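Local coordinates for protein hemoglobin chain d1 (Lumbricus terrestris, PDB 1X9F) that probably carries oxygen on a heme iron, as a globin chain of the earthworm's multi-subunit hemoglobin, at residues 12-17 / 65-70; 28-33 / 115-120. One frame throughout, in Å; residues are numbered along the deposited sequence.

Contact 1 (12-17 / 65-70); sequences LQWASA and RVLSGL. With HEM (protoporphyrin IX containing Fe), chain T; CMO (carbon monoxide), chain U.
Trp14 reaches across from helix 4-18 to meet Leu67 and Leu70 of helix 57-75; the side chains meet through apolar atoms, with no hydrogen bond between the segments. The far corner of the indole, CH2, does the touching. Leu67 CD1 comes up to the ring edge near its plane, 4.0 Å from Trp14 CH2, while Leu70 CD1 lies 4.1 Å from Trp14 CH2 and approaches obliquely. Trp14 has CG anti to its backbone nitrogen (chi1 178°), which carries the ring straight out from its helix. Its one polar atom, NE1, is hydrogen-bonded to Asp71 OD2, on the residue after Leu70, a bond that probably limits the rotation of the ring.

The heme packs against another side of helix 57-75. Gly69 lies on this side, where a side chain would probably be crowded by heme methyl CMA. Leu70 N lies 3.7 Å from heme methyl CMB. Arg65, bent at chi3 (-68°), has CD 3.7 Å from heme propionate atom O1A, while its NH1 is hydrogen-bonded to a side chain of another protein's chain. Val66 faces the carbon monoxide site, with CG1 3.9 Å from heme C1B. Trimmed to an alanine, this position would probably leave a gap beside the carbon monoxide and the heme where the two methyls now sit. His62, on the same helix, hydrogen-bonds the carbon monoxide.

The pairing is consistent with the A and E helices of the globin fold. Around it, Trp14 also stacks on Phe18, and helix 101-119 closes the cluster with Leu115 against Trp14 and Leu111 against Leu70.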
ATOM      1  N   LEU D  12      13.064 -17.825 -11.056  1.00 23.59           N
ATOM      2  CA  LEU D  12      13.242 -16.962  -9.887  1.00 22.82           C
ATOM      3  C   LEU D  12      12.115 -15.955  -9.711  1.00 23.56           C
ATOM      4  O   LEU D  12      11.555 -15.816  -8.616  1.00 21.34           O
ATOM      5  CB  LEU D  12      14.574 -16.219  -9.995  1.00 21.25           C
ATOM      6  CG  LEU D  12      15.808 -16.793  -9.291  1.00 24.72           C
ATOM      7  CD1 LEU D  12      15.786 -18.325  -9.129  1.00 31.94           C
ATOM      8  CD2 LEU D  12      17.068 -16.334 -10.021  1.00 32.06           C
ATOM      9  N   GLN D  13      11.783 -15.262 -10.799  1.00 24.43           N
ATOM     10  CA  GLN D  13      10.757 -14.226 -10.776  1.00 23.45           C
ATOM     11  C   GLN D  13       9.377 -14.816 -10.556  1.00 25.09           C
ATOM     12  O   GLN D  13       8.515 -14.189  -9.933  1.00 27.67           O
ATOM     13  CB  GLN D  13      10.784 -13.404 -12.063  1.00 22.36           C
ATOM     14  CG  GLN D  13      12.052 -12.591 -12.226  1.00 22.11           C
ATOM     15  CD  GLN D  13      11.880 -11.412 -13.154  1.00 22.29           C
ATOM     16  OE1 GLN D  13      11.243 -11.517 -14.205  1.00 26.06           O
ATOM     17  NE2 GLN D  13      12.452 -10.280 -12.769  1.00 24.94           N
ATOM     18  N   TRP D  14       9.174 -16.022 -11.073  1.00 24.90           N
ATOM     19  CA  TRP D  14       7.933 -16.730 -10.865  1.00 24.38           C
ATOM     20  C   TRP D  14       7.752 -17.054  -9.394  1.00 28.10           C
ATOM     21  O   TRP D  14       6.659 -16.888  -8.854  1.00 29.39           O
ATOM     22  CB  TRP D  14       7.926 -18.021 -11.661  1.00 22.30           C
ATOM     23  CG  TRP D  14       6.694 -18.808 -11.458  1.00 19.77           C
ATOM     24  CD1 TRP D  14       6.614 -20.095 -11.030  1.00 16.28           C
ATOM     25  CD2 TRP D  14       5.348 -18.367 -11.670  1.00 25.15           C
ATOM     26  NE1 TRP D  14       5.299 -20.498 -10.979  1.00 21.36           N
ATOM     27  CE2 TRP D  14       4.499 -19.454 -11.363  1.00 23.08           C
ATOM     28  CE3 TRP D  14       4.766 -17.161 -12.100  1.00 23.24           C
ATOM     29  CZ2 TRP D  14       3.102 -19.374 -11.461  1.00 22.97           C
ATOM     30  CZ3 TRP D  14       3.376 -17.080 -12.197  1.00 25.27           C
ATOM     31  CH2 TRP D  14       2.561 -18.184 -11.877  1.00 26.44           C
ATOM     32  N   ALA D  15       8.826 -17.516  -8.757  1.00 27.86           N
ATOM     33  CA  ALA D  15       8.803 -17.820  -7.332  1.00 31.49           C
ATOM     34  C   ALA D  15       8.277 -16.643  -6.506  1.00 33.88           C
ATOM     35  O   ALA D  15       7.531 -16.854  -5.548  1.00 39.02           O
ATOM     36  CB  ALA D  15      10.177 -18.256  -6.848  1.00 30.99           C
ATOM     37  N   SER D  16       8.642 -15.414  -6.875  1.00 34.29           N
ATOM     38  CA  SER D  16       8.148 -14.236  -6.153  1.00 33.12           C
ATOM     39  C   SER D  16       6.730 -13.879  -6.545  1.00 33.31           C
ATOM     40  O   SER D  16       5.881 -13.698  -5.675  1.00 33.05           O
ATOM     41  CB  SER D  16       9.045 -13.013  -6.370  1.00 31.33           C
ATOM     42  OG  SER D  16      10.417 -13.398  -6.322  1.00 36.61           O
ATOM     43  N   ALA D  17       6.471 -13.754  -7.843  1.00 34.45           N
ATOM     44  CA  ALA D  17       5.159 -13.299  -8.295  1.00 37.01           C
ATOM     45  C   ALA D  17       4.028 -14.280  -7.953  1.00 38.36           C
ATOM     46  O   ALA D  17       2.904 -13.857  -7.663  1.00 39.79           O
ATOM     47  CB  ALA D  17       5.184 -12.998  -9.774  1.00 36.49           C
ATOM     48  N   ARG D  65      -5.827 -24.502 -10.367  1.00 16.11           N
ATOM     49  CA  ARG D  65      -5.354 -25.606 -11.207  1.00 18.25           C
ATOM     50  C   ARG D  65      -4.515 -25.093 -12.370  1.00 18.97           C
ATOM     51  O   ARG D  65      -3.525 -25.730 -12.746  1.00 20.78           O
ATOM     52  CB  ARG D  65      -6.516 -26.467 -11.721  1.00 17.09           C
ATOM     53  CG  ARG D  65      -7.099 -27.391 -10.665  1.00 20.16           C
ATOM     54  CD  ARG D  65      -7.979 -28.506 -11.211  1.00 14.55           C
ATOM     55  NE  ARG D  65      -9.236 -28.012 -11.780  1.00 19.98           N
ATOM     56  CZ  ARG D  65     -10.325 -27.704 -11.078  1.00 16.97           C
ATOM     57  NH1 ARG D  65     -10.341 -27.820  -9.752  1.00 19.32           N
ATOM     58  NH2 ARG D  65     -11.405 -27.266 -11.709  1.00 17.68           N
ATOM     59  N   VAL D  66      -4.894 -23.944 -12.925  1.00 19.33           N
ATOM     60  CA  VAL D  66      -4.153 -23.335 -14.030  1.00 20.81           C
ATOM     61  C   VAL D  66      -2.788 -22.839 -13.593  1.00 22.18           C
ATOM     62  O   VAL D  66      -1.789 -23.142 -14.239  1.00 22.00           O
ATOM     63  CB  VAL D  66      -4.909 -22.143 -14.612  1.00 21.76           C
ATOM     64  CG1 VAL D  66      -4.092 -21.477 -15.733  1.00 18.90           C
ATOM     65  CG2 VAL D  66      -6.263 -22.589 -15.095  1.00 18.38           C
ATOM     66  N   LEU D  67      -2.749 -22.065 -12.512  1.00 24.03           N
ATOM     67  CA  LEU D  67      -1.490 -21.537 -12.012  1.00 23.04           C
ATOM     68  C   LEU D  67      -0.545 -22.662 -11.600  1.00 24.49           C
ATOM     69  O   LEU D  67       0.667 -22.575 -11.831  1.00 24.77           O
ATOM     70  CB  LEU D  67      -1.724 -20.576 -10.841  1.00 25.06           C
ATOM     71  CG  LEU D  67      -2.201 -19.138 -11.103  1.00 29.37           C
ATOM     72  CD1 LEU D  67      -1.416 -18.459 -12.224  1.00 34.27           C
ATOM     73  CD2 LEU D  67      -3.689 -19.089 -11.417  1.00 45.34           C
ATOM     74  N   SER D  68      -1.100 -23.714 -10.997  1.00 24.04           N
ATOM     75  CA  SER D  68      -0.292 -24.871 -10.605  1.00 23.48           C
ATOM     76  C   SER D  68       0.277 -25.538 -11.853  1.00 22.68           C
ATOM     77  O   SER D  68       1.397 -26.048 -11.839  1.00 20.44           O
ATOM     78  CB  SER D  68      -1.112 -25.867  -9.774  1.00 22.81           C
ATOM     79  OG  SER D  68      -0.330 -27.024  -9.449  1.00 29.54           O
ATOM     80  N   GLY D  69      -0.505 -25.518 -12.932  1.00 25.17           N
ATOM     81  CA  GLY D  69      -0.079 -26.046 -14.229  1.00 25.69           C
ATOM     82  C   GLY D  69       1.058 -25.235 -14.823  1.00 26.28           C
ATOM     83  O   GLY D  69       2.063 -25.792 -15.279  1.00 27.51           O
ATOM     84  N   LEU D  70       0.897 -23.915 -14.802  1.00 23.48           N
ATOM     85  CA  LEU D  70       1.932 -23.008 -15.257  1.00 25.60           C
ATOM     86  C   LEU D  70       3.183 -23.249 -14.439  1.00 26.63           C
ATOM     87  O   LEU D  70       4.294 -23.241 -14.973  1.00 28.21           O
ATOM     88  CB  LEU D  70       1.483 -21.563 -15.072  1.00 28.07           C
ATOM     89  CG  LEU D  70       1.665 -20.586 -16.235  1.00 32.14           C
ATOM     90  CD1 LEU D  70       1.402 -19.177 -15.728  1.00 32.57           C
ATOM     91  CD2 LEU D  70       3.047 -20.675 -16.870  1.00 28.33           C
TER
HETATM   92  CHA HEM T 160      -8.328 -26.582 -17.851  1.00 24.23           C
HETATM   93  CHB HEM T 160      -3.649 -25.246 -17.724  1.00 20.77           C
HETATM   94  CHC HEM T 160      -4.575 -21.532 -20.775  1.00 21.65           C
HETATM   95  CHD HEM T 160      -9.209 -23.134 -21.172  1.00 18.59           C
HETATM   96  C1A HEM T 160      -6.924 -26.472 -17.470  1.00 24.10           C
HETATM   97  C2A HEM T 160      -6.416 -27.348 -16.531  1.00 25.88           C
HETATM   98  C3A HEM T 160      -5.000 -26.998 -16.435  1.00 21.79           C
HETATM   99  C4A HEM T 160      -4.918 -25.901 -17.421  1.00 22.16           C
HETATM  100  CMA HEM T 160      -3.930 -27.610 -15.563  1.00 17.41           C
HETATM  101  CAA HEM T 160      -7.180 -28.379 -15.748  1.00 27.92           C
HETATM  102  CBA HEM T 160      -7.019 -29.795 -16.255  1.00 33.80           C
HETATM  103  CGA HEM T 160      -7.770 -30.634 -15.242  1.00 35.54           C
HETATM  104  O1A HEM T 160      -7.306 -30.775 -14.087  1.00 37.37           O
HETATM  105  O2A HEM T 160      -8.847 -31.150 -15.604  1.00 40.37           O
HETATM  106  C1B HEM T 160      -3.486 -24.086 -18.595  1.00 20.08           C
HETATM  107  C2B HEM T 160      -2.264 -23.442 -18.694  1.00 24.54           C
HETATM  108  C3B HEM T 160      -2.591 -22.424 -19.529  1.00 21.76           C
HETATM  109  C4B HEM T 160      -3.904 -22.495 -19.901  1.00 21.91           C
HETATM  110  CMB HEM T 160      -0.926 -23.764 -18.055  1.00 22.96           C
HETATM  111  CAB HEM T 160      -1.662 -21.566 -19.920  1.00 22.28           C
HETATM  112  CBB HEM T 160      -0.606 -20.864 -20.398  1.00 26.01           C
HETATM  113  C1C HEM T 160      -5.998 -21.628 -21.137  1.00 25.22           C
HETATM  114  C2C HEM T 160      -6.580 -20.685 -21.963  1.00 25.39           C
HETATM  115  C3C HEM T 160      -7.862 -21.139 -22.079  1.00 24.80           C
HETATM  116  C4C HEM T 160      -8.000 -22.283 -21.295  1.00 21.25           C
HETATM  117  CMC HEM T 160      -5.962 -19.469 -22.621  1.00 30.03           C
HETATM  118  CAC HEM T 160      -8.846 -20.354 -22.883  1.00 33.23           C
HETATM  119  CBC HEM T 160     -10.083 -20.896 -23.296  1.00 37.10           C
HETATM  120  C1D HEM T 160      -9.393 -24.309 -20.292  1.00 23.26           C
HETATM  121  C2D HEM T 160     -10.624 -24.957 -20.141  1.00 21.43           C
HETATM  122  C3D HEM T 160     -10.409 -25.937 -19.198  1.00 22.64           C
HETATM  123  C4D HEM T 160      -8.985 -25.772 -18.873  1.00 24.41           C
HETATM  124  CMD HEM T 160     -11.915 -24.649 -20.857  1.00 24.24           C
HETATM  125  CAD HEM T 160     -11.357 -26.975 -18.649  1.00 26.62           C
HETATM  126  CBD HEM T 160     -12.152 -26.446 -17.461  1.00 31.18           C
HETATM  127  CGD HEM T 160     -13.006 -27.605 -16.999  1.00 28.75           C
HETATM  128  O1D HEM T 160     -12.444 -28.599 -16.488  1.00 32.22           O
HETATM  129  O2D HEM T 160     -14.240 -27.525 -17.160  1.00 39.91           O
HETATM  130  NA  HEM T 160      -6.073 -25.605 -18.066  1.00 20.90           N
HETATM  131  NB  HEM T 160      -4.517 -23.539 -19.300  1.00 20.69           N
HETATM  132  NC  HEM T 160      -6.822 -22.635 -20.728  1.00 21.77           N
HETATM  133  ND  HEM T 160      -8.378 -24.764 -19.525  1.00 22.27           N
HETATM  134 FE   HEM T 160      -6.446 -24.150 -19.434  1.00 24.83          FE
HETATM  135  C   CMO U1164      -6.959 -22.556 -17.890  1.00 32.24           C
HETATM  136  O   CMO U1164      -8.021 -21.747 -17.859  1.00 37.11           O

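Contact 2 (28-33 / 115-120). With CMO (carbon monoxide), chain U.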
ATOM      1  N   GLY D  28      -4.423 -15.328  -9.404  1.00 26.00           N
ATOM      2  CA  GLY D  28      -5.215 -16.023 -10.414  1.00 28.77           C
ATOM      3  C   GLY D  28      -6.490 -15.298 -10.805  1.00 25.96           C
ATOM      4  O   GLY D  28      -6.850 -15.252 -11.983  1.00 24.11           O
ATOM      5  N   LEU D  29      -7.165 -14.741  -9.803  1.00 26.77           N
ATOM      6  CA  LEU D  29      -8.417 -14.018  -9.985  1.00 28.46           C
ATOM      7  C   LEU D  29      -8.168 -12.759 -10.804  1.00 27.85           C
ATOM      8  O   LEU D  29      -8.876 -12.489 -11.780  1.00 26.82           O
ATOM      9  CB  LEU D  29      -9.015 -13.664  -8.614  1.00 30.21           C
ATOM     10  CG  LEU D  29     -10.177 -12.666  -8.501  1.00 36.38           C
ATOM     11  CD1 LEU D  29     -11.524 -13.354  -8.698  1.00 43.14           C
ATOM     12  CD2 LEU D  29     -10.142 -11.959  -7.153  1.00 35.34           C
ATOM     13  N   GLU D  30      -7.152 -12.001 -10.402  1.00 28.11           N
ATOM     14  CA  GLU D  30      -6.797 -10.768 -11.088  1.00 29.06           C
ATOM     15  C   GLU D  30      -6.481 -11.049 -12.547  1.00 26.85           C
ATOM     16  O   GLU D  30      -6.907 -10.309 -13.439  1.00 27.30           O
ATOM     17  CB  GLU D  30      -5.601 -10.104 -10.416  1.00 29.85           C
ATOM     18  CG  GLU D  30      -5.303  -8.711 -10.950  1.00 35.41           C
ATOM     19  CD  GLU D  30      -4.109  -8.069 -10.275  1.00 48.06           C
ATOM     20  OE1 GLU D  30      -3.789  -8.442  -9.123  1.00 44.80           O
ATOM     21  OE2 GLU D  30      -3.485  -7.180 -10.894  1.00 53.68           O
ATOM     22  N   LEU D  31      -5.737 -12.129 -12.773  1.00 25.73           N
ATOM     23  CA  LEU D  31      -5.400 -12.581 -14.110  1.00 24.29           C
ATOM     24  C   LEU D  31      -6.645 -12.869 -14.939  1.00 26.07           C
ATOM     25  O   LEU D  31      -6.808 -12.271 -16.002  1.00 30.61           O
ATOM     26  CB  LEU D  31      -4.472 -13.805 -14.066  1.00 23.25           C
ATOM     27  CG  LEU D  31      -4.159 -14.559 -15.370  1.00 20.85           C
ATOM     28  CD1 LEU D  31      -3.483 -13.655 -16.387  1.00 22.79           C
ATOM     29  CD2 LEU D  31      -3.290 -15.776 -15.087  1.00 21.23           C
ATOM     30  N   TRP D  32      -7.519 -13.762 -14.467  1.00 25.14           N
ATOM     31  CA  TRP D  32      -8.710 -14.128 -15.247  1.00 26.35           C
ATOM     32  C   TRP D  32      -9.706 -13.010 -15.424  1.00 27.24           C
ATOM     33  O   TRP D  32     -10.396 -12.954 -16.440  1.00 25.04           O
ATOM     34  CB  TRP D  32      -9.398 -15.372 -14.693  1.00 26.16           C
ATOM     35  CG  TRP D  32      -8.601 -16.535 -15.021  1.00 23.05           C
ATOM     36  CD1 TRP D  32      -7.810 -17.235 -14.173  1.00 22.53           C
ATOM     37  CD2 TRP D  32      -8.424 -17.109 -16.313  1.00 25.70           C
ATOM     38  NE1 TRP D  32      -7.160 -18.238 -14.853  1.00 25.25           N
ATOM     39  CE2 TRP D  32      -7.524 -18.180 -16.172  1.00 23.05           C
ATOM     40  CE3 TRP D  32      -8.950 -16.836 -17.586  1.00 27.77           C
ATOM     41  CZ2 TRP D  32      -7.138 -18.973 -17.243  1.00 25.17           C
ATOM     42  CZ3 TRP D  32      -8.564 -17.628 -18.654  1.00 22.02           C
ATOM     43  CH2 TRP D  32      -7.671 -18.687 -18.474  1.00 26.63           C
ATOM     44  N   ARG D  33      -9.785 -12.119 -14.444  1.00 28.88           N
ATOM     45  CA  ARG D  33     -10.693 -10.999 -14.571  1.00 29.76           C
ATOM     46  C   ARG D  33     -10.259 -10.087 -15.708  1.00 32.23           C
ATOM     47  O   ARG D  33     -11.091  -9.653 -16.505  1.00 32.64           O
ATOM     48  CB  ARG D  33     -10.793 -10.206 -13.283  1.00 29.66           C
ATOM     49  CG  ARG D  33     -11.957  -9.252 -13.334  1.00 32.31           C
ATOM     50  CD  ARG D  33     -12.125  -8.433 -12.107  1.00 39.33           C
ATOM     51  NE  ARG D  33     -10.987  -7.548 -11.898  1.00 42.68           N
ATOM     52  CZ  ARG D  33     -10.902  -6.678 -10.904  1.00 49.40           C
ATOM     53  NH1 ARG D  33     -11.889  -6.568 -10.021  1.00 50.73           N
ATOM     54  NH2 ARG D  33      -9.828  -5.908 -10.788  1.00 46.44           N
ATOM     55  N   LEU D 115       2.084  -9.910 -14.259  1.00 27.99           N
ATOM     56  CA  LEU D 115       3.423 -10.177 -13.734  1.00 28.04           C
ATOM     57  C   LEU D 115       4.209  -8.876 -13.598  1.00 28.47           C
ATOM     58  O   LEU D 115       4.883  -8.650 -12.585  1.00 24.02           O
ATOM     59  CB  LEU D 115       4.178 -11.179 -14.609  1.00 27.71           C
ATOM     60  CG  LEU D 115       3.844 -12.659 -14.393  1.00 25.96           C
ATOM     61  CD1 LEU D 115       4.421 -13.481 -15.517  1.00 26.67           C
ATOM     62  CD2 LEU D 115       4.353 -13.168 -13.055  1.00 23.67           C
ATOM     63  N   GLY D 116       4.092  -8.024 -14.616  1.00 29.61           N
ATOM     64  CA  GLY D 116       4.682  -6.687 -14.616  1.00 32.02           C
ATOM     65  C   GLY D 116       4.318  -5.864 -13.393  1.00 34.55           C
ATOM     66  O   GLY D 116       5.182  -5.215 -12.803  1.00 36.05           O
ATOM     67  N   ASP D 117       3.043  -5.893 -13.008  1.00 36.04           N
ATOM     68  CA  ASP D 117       2.586  -5.183 -11.815  1.00 38.43           C
ATOM     69  C   ASP D 117       3.246  -5.714 -10.562  1.00 36.97           C
ATOM     70  O   ASP D 117       3.669  -4.941  -9.706  1.00 40.30           O
ATOM     71  CB  ASP D 117       1.072  -5.302 -11.653  1.00 41.24           C
ATOM     72  CG  ASP D 117       0.314  -4.544 -12.711  1.00 46.06           C
ATOM     73  OD1 ASP D 117       0.711  -3.404 -13.032  1.00 50.58           O
ATOM     74  OD2 ASP D 117      -0.701  -5.002 -13.274  1.00 50.31           O
ATOM     75  N   ARG D 118       3.319  -7.033 -10.448  1.00 37.02           N
ATOM     76  CA  ARG D 118       3.885  -7.661  -9.266  1.00 36.06           C
ATOM     77  C   ARG D 118       5.381  -7.431  -9.158  1.00 35.43           C
ATOM     78  O   ARG D 118       5.888  -7.110  -8.080  1.00 35.91           O
ATOM     79  CB  ARG D 118       3.610  -9.159  -9.282  1.00 36.49           C
ATOM     80  CG  ARG D 118       2.160  -9.524  -9.027  1.00 42.24           C
ATOM     81  CD  ARG D 118       1.808  -9.563  -7.545  1.00 52.22           C
ATOM     82  NE  ARG D 118       0.409  -9.919  -7.296  1.00 48.55           N
ATOM     83  CZ  ARG D 118      -0.640  -9.406  -7.936  1.00 51.79           C
ATOM     84  NH1 ARG D 118      -0.488  -8.478  -8.877  1.00 50.63           N
ATOM     85  NH2 ARG D 118      -1.860  -9.814  -7.620  1.00 51.62           N
ATOM     86  N   LEU D 119       6.091  -7.600 -10.268  1.00 35.42           N
ATOM     87  CA  LEU D 119       7.549  -7.557 -10.212  1.00 34.55           C
ATOM     88  C   LEU D 119       8.100  -6.160 -10.443  1.00 35.52           C
ATOM     89  O   LEU D 119       9.198  -5.842  -9.986  1.00 38.34           O
ATOM     90  CB  LEU D 119       8.157  -8.566 -11.189  1.00 32.83           C
ATOM     91  CG  LEU D 119       7.899 -10.026 -10.794  1.00 32.61           C
ATOM     92  CD1 LEU D 119       7.950 -10.940 -12.009  1.00 25.98           C
ATOM     93  CD2 LEU D 119       8.871 -10.496  -9.705  1.00 30.65           C
ATOM     94  N   GLY D 120       7.343  -5.323 -11.145  1.00 34.55           N
ATOM     95  CA  GLY D 120       7.759  -3.938 -11.383  1.00 33.67           C
ATOM     96  C   GLY D 120       8.769  -3.803 -12.505  1.00 31.81           C
ATOM     97  O   GLY D 120       8.767  -4.593 -13.451  1.00 27.97           O
TER
HETATM   98  C   CMO U1164      -6.959 -22.556 -17.890  1.00 32.24           C
HETATM   99  O   CMO U1164      -8.021 -21.747 -17.859  1.00 37.11           O
HETATM  100  O   HOH W   1      -2.882  -6.365 -13.239  1.00 42.77           O
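Glu30 and Arg118 face each other from two helical segments whose backbones stay well apart, with 11.3 Å between Glu30 CA and Arg118 CA, and helix 101-119 ends just beyond, where Gly120 turns to positive phi. Long side chains therefore bridge the distance. Glu30 is fully extended, with CG anti to the backbone nitrogen (chi1 -171°), and the two chains run antiparallel alongside each other where their ends meet. A salt bridge joins them: Arg118 NH2 donates to Glu30 OE1 at 2.8 Å, nearly straight and in the guanidinium plane, arriving on the syn side of the carboxylate but 33° out of its plane. Arg118 NH1 adds a weak bond of 3.3 Å to the same Glu30 OE1.

The other oxygen, Glu30 OE2, lies 4.3 Å from Asp117 OD2, and a water within hydrogen-bonding distance, 2.6 Å from both Glu30 OE2 and Asp117 OD2, may ease the repulsion. Asp117 OD1 forms a salt bridge with Arg33 of a third subunit, another copy of this protein, while Arg33 here pairs with Asp117 of a second.

The pairing is consistent with globin helices B and G. Nearby, Phe27 of helix 21-38 touches Arg118 and Leu115, and Leu31 packs on Phe107 and His110 of helix 101-119.

Contact 1 is a buried contact and contact 2 a surface one, and their chemistry follows: leucine methyls against an indole inside, a salt bridge and a water outside, with further salt bridges to other copies of this protein. No helix is shared, yet the four involved interlock. Leu115 CD2 packs 3.4 Å from Ala17 CB, Leu119 also lies against Ala17, and Leu67 CD2 sits 3.6 Å from Gly28 CA, where the lack of a side chain probably lets helices 21-38 and 57-75 come close. Both contacts also reach carbon monoxide, through Val66 of 65-70 and Trp32 of 28-33, two helices lining the same ligand pocket.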